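Local coordinates for cellulose 1,4-beta-cellobiosidase (Thermobifida fusca, PDB 4JJJ), which probably hydrolyses the beta-1,4 bonds of cellulose to release cellobiose, this chain being the glycosyl hydrolase family 48 catalytic domain of a longer secreted enzyme, at residues 177-182 / 405-410; 376-381 / 399-404. The protein carries 1 engineered substitution. One frame throughout, in Å; residues are numbered along the deposited sequence.

Contact 1 of 2, residues 177-182 / 405-410; sequences RGARES and VWNDPP. With CA (calcium ion), chain E; BGC (beta-D-glucopyranose), chain D.
A calcium site joins two loops of the GH48 catalytic domain beside its glycan pocket, and Arg180 and Asp408 meet at the metal. Arg180 contributes its carbonyl O at 2.4 Å from the calcium ion and Asp408 its carboxylate OD1 at 2.3 Å. Two waters, Glu185 and Glu560 also belong to this site, and Asp408 OD2 is paired with Arg551. With CG anti to its backbone N (chi1 -167°), Asp408 also lays its carboxyl carbon CG against Ser182 CB, 3.5 Å away. Away from the metal, Asn407 N donates to Ala179 O at 2.9 Å, and a water donating to that same oxygen accepts from Asp408 N. Ala179, in a type I turn, points its methyl at the second loop, CB lying 3.3 Å from Val405 O. Trp406 turns away from this junction, and its NE1 donates to O3 of a bound glucose (3.0 Å), an oxygen at the indole edge, near the ring plane. An alanine here would probably leave that sugar hydroxyl without its indole donor and open a gap beside Trp299, whose ring meets Trp406. Calcium ligation and one direct backbone bond thus bridge the loop that carries Trp406 to the 177-182 loop.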
loop_
_atom_site.group_PDB
_atom_site.type_symbol
_atom_site.label_atom_id
_atom_site.label_comp_id
_atom_site.label_asym_id
_atom_site.label_seq_id
_atom_site.Cartn_x
_atom_site.Cartn_y
_atom_site.Cartn_z
ATOM N N ARG A 177 4.198 -15.290 -4.594
ATOM C CA ARG A 177 3.729 -16.732 -4.513
ATOM C C ARG A 177 2.450 -16.896 -3.776
ATOM O O ARG A 177 2.178 -17.862 -3.051
ATOM C CB ARG A 177 4.874 -17.659 -3.974
ATOM C CG ARG A 177 6.062 -17.626 -4.966
ATOM C CD ARG A 177 7.205 -18.553 -4.589
ATOM N NE ARG A 177 7.839 -18.191 -3.371
ATOM C CZ ARG A 177 8.838 -18.829 -2.784
ATOM N NH1 ARG A 177 9.300 -19.912 -3.364
ATOM N NH2 ARG A 177 9.399 -18.363 -1.666
ATOM N N GLY A 178 1.579 -15.925 -4.004
ATOM C CA GLY A 178 0.185 -16.125 -3.618
ATOM C C GLY A 178 -0.169 -15.777 -2.170
ATOM O O GLY A 178 0.620 -15.138 -1.395
ATOM N N ALA A 179 -1.389 -16.082 -1.804
ATOM C CA ALA A 179 -1.937 -15.676 -0.570
ATOM C C ALA A 179 -1.300 -16.106 0.684
ATOM O O ALA A 179 -1.458 -15.489 1.745
ATOM C CB ALA A 179 -3.434 -16.045 -0.518
ATOM N N ARG A 180 -0.572 -17.238 0.634
ATOM C CA ARG A 180 -0.027 -17.819 1.833
ATOM C C ARG A 180 1.412 -17.463 1.968
ATOM O O ARG A 180 2.053 -17.925 2.868
ATOM C CB ARG A 180 -0.258 -19.364 1.795
ATOM C CG ARG A 180 -1.695 -19.702 2.156
ATOM C CD ARG A 180 -1.872 -21.201 2.420
ATOM N NE ARG A 180 -1.154 -21.663 3.570
ATOM C CZ ARG A 180 -1.219 -22.920 4.030
ATOM N NH1 ARG A 180 -2.010 -23.818 3.416
ATOM N NH2 ARG A 180 -0.499 -23.283 5.086
ATOM N N GLU A 181 1.934 -16.670 1.058
ATOM C CA GLU A 181 3.362 -16.304 1.156
ATOM C C GLU A 181 3.416 -14.986 2.000
ATOM O O GLU A 181 3.160 -13.900 1.460
ATOM C CB GLU A 181 3.972 -16.108 -0.217
ATOM C CG GLU A 181 5.441 -15.760 -0.171
ATOM C CD GLU A 181 5.991 -15.264 -1.456
ATOM O OE1 GLU A 181 5.335 -14.398 -2.154
ATOM O OE2 GLU A 181 7.060 -15.795 -1.964
ATOM N N SER A 182 3.790 -15.108 3.269
ATOM C CA SER A 182 3.966 -13.958 4.137
ATOM C C SER A 182 5.312 -13.232 3.867
ATOM O O SER A 182 6.141 -13.639 3.052
ATOM C CB SER A 182 3.970 -14.443 5.511
ATOM O OG SER A 182 5.255 -14.979 5.911
ATOM N N VAL A 405 -6.473 -10.824 -0.650
ATOM C CA VAL A 405 -5.110 -10.942 -1.095
ATOM C C VAL A 405 -4.184 -11.673 -0.141
ATOM O O VAL A 405 -3.639 -12.707 -0.554
ATOM C CB VAL A 405 -4.480 -9.655 -1.607
ATOM C CG1 VAL A 405 -3.141 -9.939 -2.206
ATOM C CG2 VAL A 405 -5.416 -8.966 -2.641
ATOM N N TRP A 406 -3.885 -11.086 1.004
ATOM C CA TRP A 406 -2.935 -11.691 1.983
ATOM C C TRP A 406 -3.788 -12.575 2.925
ATOM O O TRP A 406 -4.829 -12.136 3.473
ATOM C CB TRP A 406 -2.287 -10.644 2.877
ATOM C CG TRP A 406 -1.118 -9.897 2.367
ATOM C CD1 TRP A 406 -0.639 -9.801 1.118
ATOM C CD2 TRP A 406 -0.244 -9.142 3.238
ATOM N NE1 TRP A 406 0.511 -8.987 1.152
ATOM C CE2 TRP A 406 0.767 -8.590 2.448
ATOM C CE3 TRP A 406 -0.226 -8.937 4.571
ATOM C CZ2 TRP A 406 1.782 -7.822 3.021
ATOM C CZ3 TRP A 406 0.839 -8.161 5.157
ATOM C CH2 TRP A 406 1.766 -7.642 4.367
ATOM N N ASN A 407 -3.320 -13.823 3.141
ATOM C CA ASN A 407 -3.911 -14.664 4.205
ATOM C C ASN A 407 -2.939 -15.051 5.334
ATOM O O ASN A 407 -3.221 -15.761 6.229
ATOM C CB ASN A 407 -4.392 -15.945 3.576
ATOM C CG ASN A 407 -5.491 -15.851 2.524
ATOM O OD1 ASN A 407 -5.839 -16.934 1.901
ATOM N ND2 ASN A 407 -6.076 -14.724 2.318
ATOM N N ASP A 408 -1.701 -14.533 5.223
ATOM C CA ASP A 408 -0.608 -14.727 6.204
ATOM C C ASP A 408 0.081 -13.423 6.495
ATOM O O ASP A 408 1.170 -13.214 6.006
ATOM C CB ASP A 408 0.347 -15.805 5.657
ATOM C CG ASP A 408 1.322 -16.323 6.704
ATOM O OD1 ASP A 408 2.062 -17.258 6.273
ATOM O OD2 ASP A 408 1.292 -15.903 7.842
ATOM N N PRO A 409 -0.538 -12.571 7.330
ATOM C CA PRO A 409 -1.766 -12.713 8.057
ATOM C C PRO A 409 -2.984 -12.264 7.217
ATOM O O PRO A 409 -2.844 -11.566 6.244
ATOM C CB PRO A 409 -1.564 -11.735 9.200
ATOM C CG PRO A 409 -0.853 -10.601 8.578
ATOM C CD PRO A 409 0.139 -11.281 7.662
ATOM N N PRO A 410 -4.175 -12.661 7.679
ATOM C CA PRO A 410 -5.391 -12.113 7.049
ATOM C C PRO A 410 -5.305 -10.601 6.946
ATOM O O PRO A 410 -5.074 -9.941 7.936
ATOM C CB PRO A 410 -6.480 -12.581 7.971
ATOM C CG PRO A 410 -5.916 -13.845 8.634
ATOM C CD PRO A 410 -4.490 -13.475 8.874
HETATM CA CA CA E . 2.674 -18.957 4.904
HETATM C C2 BGC D . 1.646 -5.307 -0.514
HETATM C C3 BGC D . 2.258 -6.358 -1.441
HETATM C C4 BGC D . 2.175 -5.869 -2.850
HETATM C C5 BGC D . 2.793 -4.516 -3.077
HETATM C C6 BGC D . 2.679 -3.995 -4.504
HETATM C C1 BGC D . 2.240 -3.974 -0.870
HETATM O O1 BGC D . 1.616 -2.951 -0.079
HETATM O O2 BGC D . 1.825 -5.602 0.888
HETATM O O3 BGC D . 1.452 -7.554 -1.292
HETATM O O4 BGC D . 3.065 -6.808 -3.550
HETATM O O5 BGC D . 2.102 -3.590 -2.221
HETATM O O6 BGC D . 1.273 -3.989 -4.883
HETATM O O HOH W 1 -0.655 -12.320 -1.160
HETATM O O HOH W 2 -0.191 -13.274 3.076
HETATM O O HOH W 3 0.289 -19.685 5.219
HETATM O O HOH W 4 2.959 -20.859 3.565
#

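Contact 2 of 2, residues 376-381 / 399-404; sequences GATNSW and YYDWQP
Thr378 and Tyr399 face each other as an antiparallel hydrogen-bonded pair where strands 376-378 and 399-401 run together in the middle of a small four-stranded sheet. Strand 321-323 flanks 376-378, and strand 394-395 flanks 399-401. The backbone bonds come first: Tyr399 N donates to Thr378 O at 2.8 Å, and Thr378 N returns a bond to Tyr399 O at 2.9 Å. Farther along, Asp401 N reaches Gly376 O at 2.9 Å in a nearly straight bond (174° at the hydrogen), although the donor stands well above the carbonyl plane. Between these bonds Ala377 and Tyr400 form a non-hydrogen-bonded pair, in which Ala377 CA comes within 3.1 Å of Tyr399 O in a CA-H...O contact.

Side-chain packing differs on the two faces. On the face of Ala377 and Tyr400, the alanine methyl turns to Phe362 and Trp365 of helix 348-365, while CD1 of the Tyr400 ring approaches Gly376 O. On the face of Thr378, Tyr399 and Asp401, the indole of Trp381 crosses the Tyr399 side chain at about a right angle, bringing its CE3 to 3.8 Å from Tyr399 CB. Setting CG of Trp381 anti to the backbone N (chi1 -161°) brings that atom closer to strand 399-401, and CZ3 and CH2 of the six-membered ring meet the carbonyl O of Tyr400 at the ring's edge.

Polar side chains shape the turns that leave the strands. Thr378 OG1 accepts from Ser380 N in an ST turn, and Asp401 OD1 accepts from Gln403 N in an Asx turn. The second turn leads to Pro404, whose ring folds back over Gly376. The backbone angles there call for glycine, since a beta carbon would be jammed against the carbonyl O of the preceding residue; it would also sit tightly against the proline ring, whose CG lies 3.7 Å from Gly376 N.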
loop_
_atom_site.group_PDB
_atom_site.type_symbol
_atom_site.label_atom_id
_atom_site.label_comp_id
_atom_site.label_asym_id
_atom_site.label_seq_id
_atom_site.Cartn_x
_atom_site.Cartn_y
_atom_site.Cartn_z
ATOM N N GLY A 376 -13.311 -6.860 1.868
ATOM C CA GLY A 376 -13.401 -6.485 0.470
ATOM C C GLY A 376 -14.072 -7.503 -0.427
ATOM O O GLY A 376 -14.895 -8.307 0.058
ATOM N N ALA A 377 -13.699 -7.528 -1.659
ATOM C CA ALA A 377 -14.295 -8.466 -2.582
ATOM C C ALA A 377 -13.350 -8.673 -3.755
ATOM O O ALA A 377 -12.451 -7.912 -4.079
ATOM C CB ALA A 377 -15.604 -7.889 -3.146
ATOM N N THR A 378 -13.554 -9.814 -4.427
ATOM C CA THR A 378 -12.746 -10.173 -5.576
ATOM C C THR A 378 -13.491 -10.760 -6.772
ATOM O O THR A 378 -14.560 -11.455 -6.590
ATOM C CB THR A 378 -11.639 -11.227 -5.187
ATOM O OG1 THR A 378 -10.805 -11.445 -6.328
ATOM C CG2 THR A 378 -12.238 -12.481 -4.740
ATOM N N ASN A 379 -12.993 -10.424 -7.958
ATOM C CA ASN A 379 -13.530 -11.045 -9.211
ATOM C C ASN A 379 -12.827 -12.391 -9.555
ATOM O O ASN A 379 -13.105 -12.992 -10.590
ATOM C CB ASN A 379 -13.376 -10.093 -10.415
ATOM C CG ASN A 379 -14.254 -10.501 -11.589
ATOM O OD1 ASN A 379 -15.423 -10.659 -11.415
ATOM N ND2 ASN A 379 -13.707 -10.581 -12.724
ATOM N N SER A 380 -11.806 -12.749 -8.809
ATOM C CA SER A 380 -11.041 -13.983 -9.070
ATOM C C SER A 380 -10.845 -14.713 -7.775
ATOM O O SER A 380 -9.887 -14.488 -7.008
ATOM C CB SER A 380 -9.717 -13.688 -9.683
ATOM O OG SER A 380 -8.969 -14.859 -10.069
ATOM N N TRP A 381 -11.784 -15.640 -7.441
ATOM C CA TRP A 381 -11.628 -16.375 -6.233
ATOM C C TRP A 381 -10.291 -17.171 -6.184
ATOM O O TRP A 381 -9.997 -17.958 -7.067
ATOM C CB TRP A 381 -12.865 -17.310 -6.052
ATOM C CG TRP A 381 -13.036 -17.768 -4.669
ATOM C CD1 TRP A 381 -12.903 -19.062 -4.228
ATOM C CD2 TRP A 381 -13.361 -16.990 -3.502
ATOM N NE1 TRP A 381 -13.075 -19.105 -2.866
ATOM C CE2 TRP A 381 -13.352 -17.843 -2.404
ATOM C CE3 TRP A 381 -13.640 -15.636 -3.288
ATOM C CZ2 TRP A 381 -13.648 -17.395 -1.099
ATOM C CZ3 TRP A 381 -13.926 -15.184 -2.035
ATOM C CH2 TRP A 381 -13.936 -16.073 -0.932
ATOM N N TYR A 399 -17.045 -11.406 -5.203
ATOM C CA TYR A 399 -17.294 -12.184 -4.054
ATOM C C TYR A 399 -16.698 -11.629 -2.814
ATOM O O TYR A 399 -15.485 -11.342 -2.820
ATOM C CB TYR A 399 -16.758 -13.611 -4.278
ATOM C CG TYR A 399 -17.524 -14.289 -5.434
ATOM C CD1 TYR A 399 -18.765 -14.784 -5.213
ATOM C CD2 TYR A 399 -16.984 -14.308 -6.693
ATOM C CE1 TYR A 399 -19.496 -15.337 -6.272
ATOM C CE2 TYR A 399 -17.701 -14.857 -7.744
ATOM C CZ TYR A 399 -18.940 -15.372 -7.488
ATOM O OH TYR A 399 -19.728 -15.905 -8.531
ATOM N N TYR A 400 -17.442 -11.578 -1.714
ATOM C CA TYR A 400 -16.922 -11.086 -0.428
ATOM C C TYR A 400 -15.716 -11.875 0.032
ATOM O O TYR A 400 -15.725 -13.097 0.058
ATOM C CB TYR A 400 -18.021 -11.137 0.657
ATOM C CG TYR A 400 -17.467 -10.843 2.023
ATOM C CD1 TYR A 400 -16.981 -9.577 2.312
ATOM C CD2 TYR A 400 -17.414 -11.772 3.012
ATOM C CE1 TYR A 400 -16.407 -9.268 3.516
ATOM C CE2 TYR A 400 -16.930 -11.498 4.245
ATOM C CZ TYR A 400 -16.354 -10.232 4.549
ATOM O OH TYR A 400 -15.805 -9.909 5.787
ATOM N N ASP A 401 -14.636 -11.192 0.390
ATOM C CA ASP A 401 -13.410 -11.783 0.884
ATOM C C ASP A 401 -13.032 -11.064 2.192
ATOM O O ASP A 401 -12.742 -9.892 2.223
ATOM C CB ASP A 401 -12.228 -11.733 -0.086
ATOM C CG ASP A 401 -11.114 -12.699 0.263
ATOM O OD1 ASP A 401 -10.981 -13.038 1.458
ATOM O OD2 ASP A 401 -10.419 -13.122 -0.715
ATOM N N TRP A 402 -13.166 -11.815 3.286
ATOM C CA TRP A 402 -12.865 -11.270 4.609
ATOM C C TRP A 402 -11.337 -10.961 4.843
ATOM O O TRP A 402 -10.982 -10.265 5.747
ATOM C CB TRP A 402 -13.252 -12.203 5.707
ATOM C CG TRP A 402 -12.572 -13.529 5.832
ATOM C CD1 TRP A 402 -12.782 -14.641 5.105
ATOM C CD2 TRP A 402 -11.472 -13.815 6.730
ATOM N NE1 TRP A 402 -11.928 -15.634 5.517
ATOM C CE2 TRP A 402 -11.157 -15.162 6.561
ATOM C CE3 TRP A 402 -10.828 -13.087 7.711
ATOM C CZ2 TRP A 402 -10.090 -15.775 7.229
ATOM C CZ3 TRP A 402 -9.830 -13.671 8.424
ATOM C CH2 TRP A 402 -9.446 -15.026 8.156
ATOM N N GLN A 403 -10.521 -11.449 3.891
ATOM C CA GLN A 403 -9.065 -11.335 3.954
ATOM C C GLN A 403 -8.484 -11.143 2.539
ATOM O O GLN A 403 -7.738 -11.921 2.020
ATOM C CB GLN A 403 -8.406 -12.550 4.648
ATOM C CG GLN A 403 -8.912 -13.903 4.099
ATOM C CD GLN A 403 -8.180 -15.083 4.653
ATOM O OE1 GLN A 403 -7.162 -14.975 5.405
ATOM N NE2 GLN A 403 -8.571 -16.278 4.109
ATOM N N PRO A 404 -8.846 -10.048 1.878
ATOM C CA PRO A 404 -8.355 -9.895 0.484
ATOM C C PRO A 404 -6.864 -10.045 0.323
ATOM O O PRO A 404 -6.118 -9.437 1.071
ATOM C CB PRO A 404 -8.812 -8.453 0.144
ATOM C CG PRO A 404 -9.961 -8.185 1.053
ATOM C CD PRO A 404 -9.585 -8.827 2.333
#

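The two contacts show how one chain segment can serve a buried sheet and then a binding surface. Residues 399-404 of contact 2 run directly into 405-410 of contact 1, and the centres of the two contacts lie about 13 Å apart. Contact 2 is buried and joins strands close in sequence through regular backbone pairing and aromatic packing. Contact 1 is the more exposed of the two, brings together irregular loops more than 220 residues apart, and relies on calcium, water and a single direct hydrogen bond. They also touch: Pro410 CB packs 3.6 Å from Trp402 CZ3, so the metal-bound loop rests against the turn that leaves the sheet.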